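Local coordinates for protein BIFUNCTIONAL PROTEIN Proline utilization A (PutA) (Corynebacterium freiburgense, PDB 5UX5) that catalyses the oxidation of proline to glutamate with an FAD-dependent proline dehydrogenase and an NAD-dependent aldehyde dehydrogenase, probably passing the intermediate between them by substrate channeling, at residues A[973-982]-A[997-1005]; A[1013-1021]-A[1043-1054]. All coordinates share one frame; numbering follows the deposited sequence.

Interaction 1: A[973-982]-A[997-1005]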
loop_
_atom_site.group_PDB
_atom_site.type_symbol
_atom_site.label_atom_id
_atom_site.label_comp_id
_atom_site.label_asym_id
_atom_site.label_seq_id
_atom_site.Cartn_x
_atom_site.Cartn_y
_atom_site.Cartn_z
ATOM N N PRO A 973 -24.762 -11.029 -6.722
ATOM C CA PRO A 973 -25.731 -12.128 -6.620
ATOM C C PRO A 973 -25.029 -13.472 -6.640
ATOM O O PRO A 973 -24.098 -13.681 -7.424
ATOM C CB PRO A 973 -26.607 -11.941 -7.861
ATOM C CG PRO A 973 -25.703 -11.327 -8.836
ATOM C CD PRO A 973 -24.805 -10.397 -8.048
ATOM N N LEU A 974 -25.443 -14.358 -5.723
ATOM C CA LEU A 974 -25.108 -15.780 -5.812
ATOM C C LEU A 974 -25.917 -16.422 -6.933
ATOM O O LEU A 974 -27.135 -16.296 -6.961
ATOM C CB LEU A 974 -25.399 -16.477 -4.497
ATOM C CG LEU A 974 -25.156 -17.984 -4.424
ATOM C CD1 LEU A 974 -23.702 -18.242 -4.162
ATOM C CD2 LEU A 974 -26.028 -18.644 -3.341
ATOM N N GLU A 975 -25.236 -17.091 -7.865
ATOM C CA GLU A 975 -25.885 -17.610 -9.075
ATOM C C GLU A 975 -26.853 -18.756 -8.780
ATOM O O GLU A 975 -27.988 -18.760 -9.272
ATOM C CB GLU A 975 -24.834 -18.058 -10.084
ATOM C CG GLU A 975 -23.868 -16.945 -10.492
ATOM C CD GLU A 975 -22.801 -17.432 -11.459
ATOM O OE1 GLU A 975 -23.083 -18.395 -12.225
ATOM O OE2 GLU A 975 -21.687 -16.855 -11.445
ATOM N N THR A 976 -26.421 -19.745 -8.003
ATOM C CA THR A 976 -27.201 -20.946 -7.761
ATOM C C THR A 976 -27.190 -21.280 -6.281
ATOM O O THR A 976 -26.116 -21.371 -5.672
ATOM C CB THR A 976 -26.639 -22.144 -8.536
ATOM O OG1 THR A 976 -26.579 -21.854 -9.943
ATOM C CG2 THR A 976 -27.532 -23.342 -8.313
ATOM N N LEU A 977 -28.381 -21.531 -5.734
ATOM C CA LEU A 977 -28.568 -22.014 -4.372
ATOM C C LEU A 977 -29.278 -23.366 -4.394
ATOM O O LEU A 977 -30.278 -23.539 -5.090
ATOM C CB LEU A 977 -29.347 -21.004 -3.519
ATOM C CG LEU A 977 -29.530 -21.431 -2.057
ATOM C CD1 LEU A 977 -28.198 -21.537 -1.396
ATOM C CD2 LEU A 977 -30.370 -20.455 -1.284
ATOM N N TYR A 978 -28.725 -24.335 -3.679
ATOM C CA TYR A 978 -29.323 -25.653 -3.542
ATOM C C TYR A 978 -30.199 -25.706 -2.296
ATOM O O TYR A 978 -29.858 -25.132 -1.254
ATOM C CB TYR A 978 -28.238 -26.736 -3.483
ATOM C CG TYR A 978 -27.586 -26.968 -4.831
ATOM C CD1 TYR A 978 -28.169 -27.830 -5.758
ATOM C CD2 TYR A 978 -26.391 -26.332 -5.181
ATOM C CE1 TYR A 978 -27.605 -28.046 -6.991
ATOM C CE2 TYR A 978 -25.795 -26.549 -6.435
ATOM C CZ TYR A 978 -26.410 -27.412 -7.337
ATOM O OH TYR A 978 -25.852 -27.655 -8.581
ATOM N N VAL A 979 -31.337 -26.388 -2.408
ATOM C CA VAL A 979 -32.331 -26.432 -1.340
ATOM C C VAL A 979 -32.588 -27.886 -0.967
ATOM O O VAL A 979 -32.859 -28.715 -1.842
ATOM C CB VAL A 979 -33.640 -25.733 -1.758
ATOM C CG1 VAL A 979 -34.622 -25.692 -0.600
ATOM C CG2 VAL A 979 -33.355 -24.349 -2.282
ATOM N N VAL A 980 -32.517 -28.189 0.326
ATOM C CA VAL A 980 -32.743 -29.537 0.830
ATOM C C VAL A 980 -33.935 -29.545 1.774
ATOM O O VAL A 980 -34.002 -28.733 2.707
ATOM C CB VAL A 980 -31.507 -30.083 1.549
ATOM C CG1 VAL A 980 -31.816 -31.473 2.049
ATOM C CG2 VAL A 980 -30.381 -30.135 0.598
ATOM N N GLY A 981 -34.887 -30.433 1.518
ATOM C CA GLY A 981 -36.057 -30.560 2.362
ATOM C C GLY A 981 -37.307 -30.150 1.620
ATOM O O GLY A 981 -37.262 -29.588 0.525
ATOM N N ASP A 982 -38.448 -30.424 2.251
ATOM C CA ASP A 982 -39.744 -30.122 1.642
ATOM C C ASP A 982 -40.586 -29.316 2.612
ATOM O O ASP A 982 -40.921 -29.791 3.704
ATOM C CB ASP A 982 -40.479 -31.391 1.198
ATOM C CG ASP A 982 -39.764 -32.105 0.041
ATOM O OD1 ASP A 982 -39.328 -31.440 -0.939
ATOM O OD2 ASP A 982 -39.619 -33.342 0.127
ATOM N N THR A 997 -32.626 -11.312 -6.063
ATOM C CA THR A 997 -31.205 -11.369 -6.355
ATOM C C THR A 997 -30.904 -11.974 -7.714
ATOM O O THR A 997 -29.785 -11.788 -8.223
ATOM C CB THR A 997 -30.456 -12.141 -5.265
ATOM O OG1 THR A 997 -30.941 -13.484 -5.211
ATOM C CG2 THR A 997 -30.662 -11.483 -3.943
ATOM N N GLY A 998 -31.874 -12.656 -8.322
ATOM C CA GLY A 998 -31.647 -13.384 -9.554
ATOM C C GLY A 998 -31.087 -14.786 -9.398
ATOM O O GLY A 998 -30.788 -15.427 -10.410
ATOM N N THR A 999 -30.928 -15.275 -8.173
ATOM C CA THR A 999 -30.381 -16.600 -7.935
ATOM C C THR A 999 -31.322 -17.674 -8.473
ATOM O O THR A 999 -32.538 -17.487 -8.555
ATOM C CB THR A 999 -30.179 -16.814 -6.436
ATOM O OG1 THR A 999 -29.307 -15.811 -5.924
ATOM C CG2 THR A 999 -29.602 -18.159 -6.149
ATOM N N GLU A 1000 -30.732 -18.784 -8.893
ATOM C CA GLU A 1000 -31.451 -19.971 -9.318
ATOM C C GLU A 1000 -31.526 -20.909 -8.131
ATOM O O GLU A 1000 -30.520 -21.119 -7.452
ATOM C CB GLU A 1000 -30.742 -20.637 -10.490
ATOM C CG GLU A 1000 -31.404 -21.879 -11.025
ATOM C CD GLU A 1000 -30.496 -22.721 -11.928
ATOM O OE1 GLU A 1000 -31.041 -23.587 -12.643
ATOM O OE2 GLU A 1000 -29.257 -22.532 -11.929
ATOM N N LEU A 1001 -32.730 -21.388 -7.824
ATOM C CA LEU A 1001 -32.932 -22.418 -6.812
ATOM C C LEU A 1001 -32.911 -23.788 -7.487
ATOM O O LEU A 1001 -33.532 -23.970 -8.538
ATOM C CB LEU A 1001 -34.252 -22.202 -6.092
ATOM C CG LEU A 1001 -34.337 -20.841 -5.449
ATOM C CD1 LEU A 1001 -35.688 -20.619 -4.824
ATOM C CD2 LEU A 1001 -33.301 -20.786 -4.407
ATOM N N ARG A 1002 -32.156 -24.728 -6.918
ATOM C CA ARG A 1002 -32.130 -26.116 -7.378
ATOM C C ARG A 1002 -32.457 -27.024 -6.205
ATOM O O ARG A 1002 -31.760 -26.980 -5.183
ATOM C CB ARG A 1002 -30.775 -26.511 -7.975
ATOM C CG ARG A 1002 -30.492 -25.947 -9.318
ATOM C CD ARG A 1002 -29.192 -26.509 -9.857
ATOM N NE ARG A 1002 -28.627 -25.661 -10.903
ATOM C CZ ARG A 1002 -27.341 -25.652 -11.235
ATOM N NH1 ARG A 1002 -26.501 -26.454 -10.597
ATOM N NH2 ARG A 1002 -26.892 -24.844 -12.192
ATOM N N LYS A 1003 -33.534 -27.812 -6.341
ATOM C CA LYS A 1003 -33.882 -28.805 -5.331
ATOM C C LYS A 1003 -32.879 -29.947 -5.382
ATOM O O LYS A 1003 -32.372 -30.294 -6.447
ATOM C CB LYS A 1003 -35.307 -29.325 -5.533
ATOM C CG LYS A 1003 -36.319 -28.706 -4.547
ATOM C CD LYS A 1003 -37.756 -29.046 -4.910
ATOM C CE LYS A 1003 -38.760 -28.273 -4.055
ATOM N NZ LYS A 1003 -38.726 -28.666 -2.611
ATOM N N LEU A 1004 -32.523 -30.467 -4.212
ATOM C CA LEU A 1004 -31.426 -31.413 -4.075
ATOM C C LEU A 1004 -31.877 -32.577 -3.212
ATOM O O LEU A 1004 -32.458 -32.368 -2.143
ATOM C CB LEU A 1004 -30.206 -30.747 -3.447
ATOM C CG LEU A 1004 -28.923 -31.566 -3.303
ATOM C CD1 LEU A 1004 -28.099 -31.597 -4.592
ATOM C CD2 LEU A 1004 -28.135 -30.991 -2.170
ATOM N N GLU A 1005 -31.607 -33.791 -3.672
ATOM C CA GLU A 1005 -31.941 -35.012 -2.953
ATOM C C GLU A 1005 -30.701 -35.593 -2.271
ATOM O O GLU A 1005 -29.569 -35.130 -2.466
ATOM C CB GLU A 1005 -32.543 -36.034 -3.919
ATOM C CG GLU A 1005 -33.777 -35.546 -4.666
ATOM C CD GLU A 1005 -35.061 -36.205 -4.163
ATOM O OE1 GLU A 1005 -35.678 -35.685 -3.197
ATOM O OE2 GLU A 1005 -35.437 -37.257 -4.732
#
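Leu977 sits at the middle of this strand pairing: its N donates to Glu1000 O at 2.8 Å, and its O accepts from Arg1002 N at 2.9 Å. The two strands, 976-980 and 1000-1003, run parallel with a 33° twist and are joined by helix 984-997, a beta-alpha-beta unit in keeping with a Rossmann-like fold. The pattern extends both ways, with Glu1000 N bonded to Glu975 O before the centre and Val979 N to Arg1002 O and Leu1004 N to Val979 O after it. Where strand 1000-1003 begins, the Thr999 hydroxyl donates to Leu974 O; the modelled separation is doubtfully short.

Thr976, Tyr978, Glu1000 and Arg1002 share one face of the sheet. Arg1002 takes CG anti to its own carbonyl carbon (chi1 -74°) and runs extended alongside the Tyr978 ring, CD 3.6 Å from Tyr978 CE1. Its guanidinium is turned 78° from the ring and brings NH1 up to Tyr978 OH at its edge, closer than the resolution can support in detail. Thr976 CG2 lies over one guanidinium face, 3.6 Å from Arg1002 NE. Arg1002 NH2 also makes a weak salt bridge to Glu1000 OE2, so this arginine has a partner on each strand.

Leu977, Val979, Leu1001 and Lys1003 occupy the opposite face. There, Val979 and Leu1001 both pack on Leu990 of helix 984-997, which covers this side. Lys1003 makes a cation-pi contact with Phe987 of that helix and a long, weak salt bridge with Asp982. Past the last paired residues, two branched side chains meet obliquely: Leu1004 CD2 rests 3.7 Å from Val980 CG2.

Interaction 2: A[1013-1021]-A[1043-1054]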
loop_
_atom_site.group_PDB
_atom_site.type_symbol
_atom_site.label_atom_id
_atom_site.label_comp_id
_atom_site.label_asym_id
_atom_site.label_seq_id
_atom_site.Cartn_x
_atom_site.Cartn_y
_atom_site.Cartn_z
ATOM N N HIS A 1013 -17.945 -26.057 -3.510
ATOM C CA HIS A 1013 -18.181 -24.703 -3.003
ATOM C C HIS A 1013 -19.625 -24.232 -3.164
ATOM O O HIS A 1013 -19.899 -23.024 -3.152
ATOM C CB HIS A 1013 -17.205 -23.713 -3.641
ATOM C CG HIS A 1013 -15.810 -24.239 -3.668
ATOM N ND1 HIS A 1013 -15.174 -24.605 -4.837
ATOM C CD2 HIS A 1013 -14.975 -24.584 -2.657
ATOM C CE1 HIS A 1013 -13.981 -25.097 -4.551
ATOM N NE2 HIS A 1013 -13.844 -25.111 -3.235
ATOM N N SER A 1014 -20.559 -25.168 -3.261
ATOM C CA SER A 1014 -21.965 -24.827 -3.313
ATOM C C SER A 1014 -22.463 -24.366 -1.947
ATOM O O SER A 1014 -21.876 -24.657 -0.897
ATOM C CB SER A 1014 -22.779 -26.027 -3.789
ATOM O OG SER A 1014 -22.302 -26.459 -5.031
ATOM N N ARG A 1015 -23.573 -23.645 -1.973
ATOM C CA ARG A 1015 -24.323 -23.317 -0.772
ATOM C C ARG A 1015 -25.619 -24.114 -0.809
ATOM O O ARG A 1015 -26.304 -24.134 -1.837
ATOM C CB ARG A 1015 -24.618 -21.810 -0.693
ATOM C CG ARG A 1015 -23.467 -20.880 -0.330
ATOM C CD ARG A 1015 -23.929 -19.445 -0.328
ATOM N NE ARG A 1015 -22.848 -18.480 -0.152
ATOM C CZ ARG A 1015 -23.006 -17.158 -0.236
ATOM N NH1 ARG A 1015 -24.192 -16.636 -0.512
ATOM N NH2 ARG A 1015 -21.980 -16.343 -0.058
ATOM N N ILE A 1016 -25.946 -24.788 0.290
ATOM C CA ILE A 1016 -27.110 -25.665 0.352
ATOM C C ILE A 1016 -27.986 -25.175 1.487
ATOM O O ILE A 1016 -27.542 -25.154 2.643
ATOM C CB ILE A 1016 -26.712 -27.133 0.551
ATOM C CG1 ILE A 1016 -25.820 -27.596 -0.587
ATOM C CG2 ILE A 1016 -27.884 -27.983 0.574
ATOM C CD1 ILE A 1016 -24.849 -28.668 -0.159
ATOM N N ARG A 1017 -29.205 -24.721 1.152
ATOM C CA ARG A 1017 -30.151 -24.221 2.150
ATOM C C ARG A 1017 -31.067 -25.350 2.614
ATOM O O ARG A 1017 -31.651 -26.064 1.792
ATOM C CB ARG A 1017 -30.990 -23.071 1.594
ATOM C CG ARG A 1017 -31.753 -22.278 2.650
ATOM C CD ARG A 1017 -30.787 -21.538 3.555
ATOM N NE ARG A 1017 -31.439 -20.633 4.510
ATOM C CZ ARG A 1017 -31.760 -20.947 5.763
ATOM N NH1 ARG A 1017 -31.515 -22.154 6.254
ATOM N NH2 ARG A 1017 -32.335 -20.040 6.537
ATOM N N ALA A 1018 -31.192 -25.498 3.933
ATOM C CA ALA A 1018 -32.045 -26.511 4.538
ATOM C C ALA A 1018 -33.411 -25.911 4.833
ATOM O O ALA A 1018 -33.512 -24.855 5.474
ATOM C CB ALA A 1018 -31.442 -27.042 5.832
ATOM N N ILE A 1019 -34.462 -26.574 4.351
ATOM C CA ILE A 1019 -35.818 -26.170 4.681
ATOM C C ILE A 1019 -36.564 -27.358 5.271
ATOM O O ILE A 1019 -36.314 -28.515 4.917
ATOM C CB ILE A 1019 -36.558 -25.592 3.449
ATOM C CG1 ILE A 1019 -36.849 -26.667 2.395
ATOM C CG2 ILE A 1019 -35.767 -24.446 2.840
ATOM C CD1 ILE A 1019 -37.775 -26.181 1.324
ATOM N N GLY A 1020 -37.500 -27.068 6.173
ATOM C CA GLY A 1020 -38.348 -28.102 6.732
ATOM C C GLY A 1020 -37.897 -28.542 8.113
ATOM O O GLY A 1020 -36.941 -28.018 8.696
ATOM N N ASP A 1021 -38.642 -29.517 8.644
ATOM C CA ASP A 1021 -38.470 -30.042 9.998
ATOM C C ASP A 1021 -37.580 -31.267 10.059
ATOM O O ASP A 1021 -37.237 -31.715 11.159
ATOM C CB ASP A 1021 -39.824 -30.368 10.602
ATOM C CG ASP A 1021 -40.718 -29.175 10.623
ATOM O OD1 ASP A 1021 -40.308 -28.149 11.219
ATOM O OD2 ASP A 1021 -41.793 -29.237 9.987
ATOM N N PRO A 1043 -32.898 -22.064 10.972
ATOM C CA PRO A 1043 -34.275 -21.742 10.555
ATOM C C PRO A 1043 -34.290 -20.669 9.480
ATOM O O PRO A 1043 -33.432 -19.786 9.433
ATOM C CB PRO A 1043 -34.948 -21.237 11.839
ATOM C CG PRO A 1043 -33.846 -21.057 12.855
ATOM C CD PRO A 1043 -32.522 -21.417 12.232
ATOM N N VAL A 1044 -35.274 -20.765 8.598
ATOM C CA VAL A 1044 -35.474 -19.750 7.575
ATOM C C VAL A 1044 -36.021 -18.495 8.233
ATOM O O VAL A 1044 -37.080 -18.524 8.870
ATOM C CB VAL A 1044 -36.417 -20.259 6.479
ATOM C CG1 VAL A 1044 -36.572 -19.220 5.418
ATOM C CG2 VAL A 1044 -35.851 -21.528 5.876
ATOM N N LEU A 1045 -35.311 -17.381 8.073
ATOM C CA LEU A 1045 -35.688 -16.142 8.742
ATOM C C LEU A 1045 -36.537 -15.266 7.842
ATOM O O LEU A 1045 -36.272 -15.126 6.641
ATOM C CB LEU A 1045 -34.476 -15.345 9.194
ATOM C CG LEU A 1045 -33.575 -16.106 10.138
ATOM C CD1 LEU A 1045 -32.490 -15.171 10.679
ATOM C CD2 LEU A 1045 -34.366 -16.755 11.236
ATOM N N ALA A 1046 -37.566 -14.675 8.446
ATOM C CA ALA A 1046 -38.315 -13.641 7.758
ATOM C C ALA A 1046 -37.425 -12.445 7.484
ATOM O O ALA A 1046 -37.535 -11.819 6.428
ATOM C CB ALA A 1046 -39.535 -13.242 8.587
ATOM N N ASP A 1047 -36.532 -12.120 8.426
ATOM C CA ASP A 1047 -35.695 -10.930 8.323
ATOM C C ASP A 1047 -34.686 -11.105 7.203
ATOM O O ASP A 1047 -33.651 -11.755 7.388
ATOM C CB ASP A 1047 -34.964 -10.646 9.633
ATOM C CG ASP A 1047 -34.488 -9.166 9.730
ATOM O OD1 ASP A 1047 -34.619 -8.425 8.731
ATOM O OD2 ASP A 1047 -33.969 -8.751 10.787
ATOM N N GLY A 1048 -34.931 -10.443 6.069
ATOM C CA GLY A 1048 -33.991 -10.502 4.968
ATOM C C GLY A 1048 -32.634 -9.902 5.281
ATOM O O GLY A 1048 -31.632 -10.288 4.648
ATOM N N ARG A 1049 -32.565 -8.987 6.261
ATOM C CA ARG A 1049 -31.269 -8.473 6.679
ATOM C C ARG A 1049 -30.337 -9.609 7.050
ATOM O O ARG A 1049 -29.124 -9.482 6.888
ATOM C CB ARG A 1049 -31.416 -7.510 7.859
ATOM C CG ARG A 1049 -30.123 -6.826 8.260
ATOM C CD ARG A 1049 -29.468 -6.147 7.048
ATOM N NE ARG A 1049 -28.182 -5.506 7.350
ATOM C CZ ARG A 1049 -27.000 -6.138 7.333
ATOM N NH1 ARG A 1049 -26.924 -7.427 7.038
ATOM N NH2 ARG A 1049 -25.877 -5.487 7.614
ATOM N N ARG A 1050 -30.883 -10.734 7.518
ATOM C CA ARG A 1050 -30.099 -11.936 7.754
ATOM C C ARG A 1050 -30.213 -12.952 6.625
ATOM O O ARG A 1050 -29.186 -13.390 6.097
ATOM C CB ARG A 1050 -30.514 -12.606 9.060
ATOM C CG ARG A 1050 -30.370 -11.777 10.310
ATOM C CD ARG A 1050 -29.002 -11.213 10.483
ATOM N NE ARG A 1050 -27.987 -12.199 10.166
ATOM C CZ ARG A 1050 -26.703 -11.899 9.985
ATOM N NH1 ARG A 1050 -26.292 -10.631 10.115
ATOM N NH2 ARG A 1050 -25.838 -12.854 9.663
ATOM N N GLU A 1051 -31.433 -13.285 6.193
ATOM C CA GLU A 1051 -31.607 -14.395 5.256
ATOM C C GLU A 1051 -31.008 -14.084 3.897
ATOM O O GLU A 1051 -30.478 -14.983 3.242
ATOM C CB GLU A 1051 -33.084 -14.732 5.099
ATOM C CG GLU A 1051 -33.394 -15.992 4.295
ATOM C CD GLU A 1051 -32.796 -17.269 4.901
ATOM O OE1 GLU A 1051 -32.141 -18.018 4.141
ATOM O OE2 GLU A 1051 -33.028 -17.557 6.106
ATOM N N LEU A 1052 -31.074 -12.825 3.449
ATOM C CA LEU A 1052 -30.571 -12.505 2.113
ATOM C C LEU A 1052 -29.052 -12.678 1.991
ATOM O O LEU A 1052 -28.537 -12.744 0.863
ATOM C CB LEU A 1052 -30.996 -11.083 1.693
ATOM C CG LEU A 1052 -32.497 -10.899 1.357
ATOM C CD1 LEU A 1052 -32.914 -9.459 1.162
ATOM C CD2 LEU A 1052 -32.900 -11.670 0.128
ATOM N N LEU A 1053 -28.316 -12.790 3.105
ATOM C CA LEU A 1053 -26.873 -13.002 2.980
ATOM C C LEU A 1053 -26.594 -14.328 2.283
ATOM O O LEU A 1053 -25.608 -14.457 1.553
ATOM C CB LEU A 1053 -26.177 -12.920 4.350
ATOM C CG LEU A 1053 -26.125 -11.529 5.021
ATOM C CD1 LEU A 1053 -25.594 -11.537 6.435
ATOM C CD2 LEU A 1053 -25.344 -10.532 4.241
ATOM N N HIS A 1054 -27.490 -15.302 2.450
ATOM C CA HIS A 1054 -27.365 -16.595 1.795
ATOM C C HIS A 1054 -27.497 -16.499 0.285
ATOM O O HIS A 1054 -27.121 -17.450 -0.418
ATOM C CB HIS A 1054 -28.420 -17.556 2.347
ATOM C CG HIS A 1054 -28.347 -17.732 3.826
ATOM N ND1 HIS A 1054 -29.462 -17.731 4.635
ATOM C CD2 HIS A 1054 -27.288 -17.932 4.647
ATOM C CE1 HIS A 1054 -29.096 -17.906 5.892
ATOM N NE2 HIS A 1054 -27.780 -18.033 5.927
#
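The backbones keep their distance, Ile1019 CA coming 7.1 Å from Val1044 CA and Arg1015 CA 7.8 Å from His1054 CA, and long side chains span the gap. Arg1017 does most of this. Its chain bends at chi2 (66°) and delivers the guanidinium side-on to Glu1051 in a two-pronged salt bridge: NE reaches Glu1051 OE1 at 2.7 Å and NH2 reaches Glu1051 OE2 at 2.6 Å. The two planes are only 12° apart, and each carboxylate oxygen offers its syn lone pair.

Both oxygens also have a second donor. Leu1045 N approaches Glu1051 OE2 on the anti side at 3.0 Å, while His1054 ND1 meets Glu1051 OE1 from above the carboxylate plane at 2.7 Å. So much donation would probably favour the ionised form of this buried glutamate.

Arg1017 NH2 gives a further bond to Pro1043 O, and NH1 binds Gly1042 O and Ile1040 O, so all five guanidinium N-H groups are used, which fixes the group's rotation. Val1044 CG2 lies over one of its faces and His1054 CE1 over the other. Two residues earlier on the strand, Arg1015 NH1 makes a weak bond to His1054 O at 3.0 Å; its stronger partner is Leu1056 O.

The short helix 1048-1051, capped by Asp1047, which accepts from Arg1049 N, runs on into a 3-10 turn that carries His1054. Strand 1015-1018 lies between strands 965-980 and 1038-1040, and helix 936-953 packs against Leu1052 and Leu1053.

Along the chain the contacts come in series: interaction 1 closes at 1005 before interaction 2 opens at 1013, and their centres lie about 10 Å apart. They share one sheet region, in which strand 965-980 is flanked by 1000-1003 on one side and 1015-1018 on the other. The join is direct, with probable backbone hydrogen bonds from Arg1017 N to Tyr978 O and from Val980 N to Arg1017 O, and Val980 CG2 packing on Ile1016 CG2. Interaction 1 pairs two strands of this region, and interaction 2 ties the next strand to the segment leading into strand 1056-1064. Both lie in the C-terminal part, their centres about 39 and 37 Å from the centre of the chain.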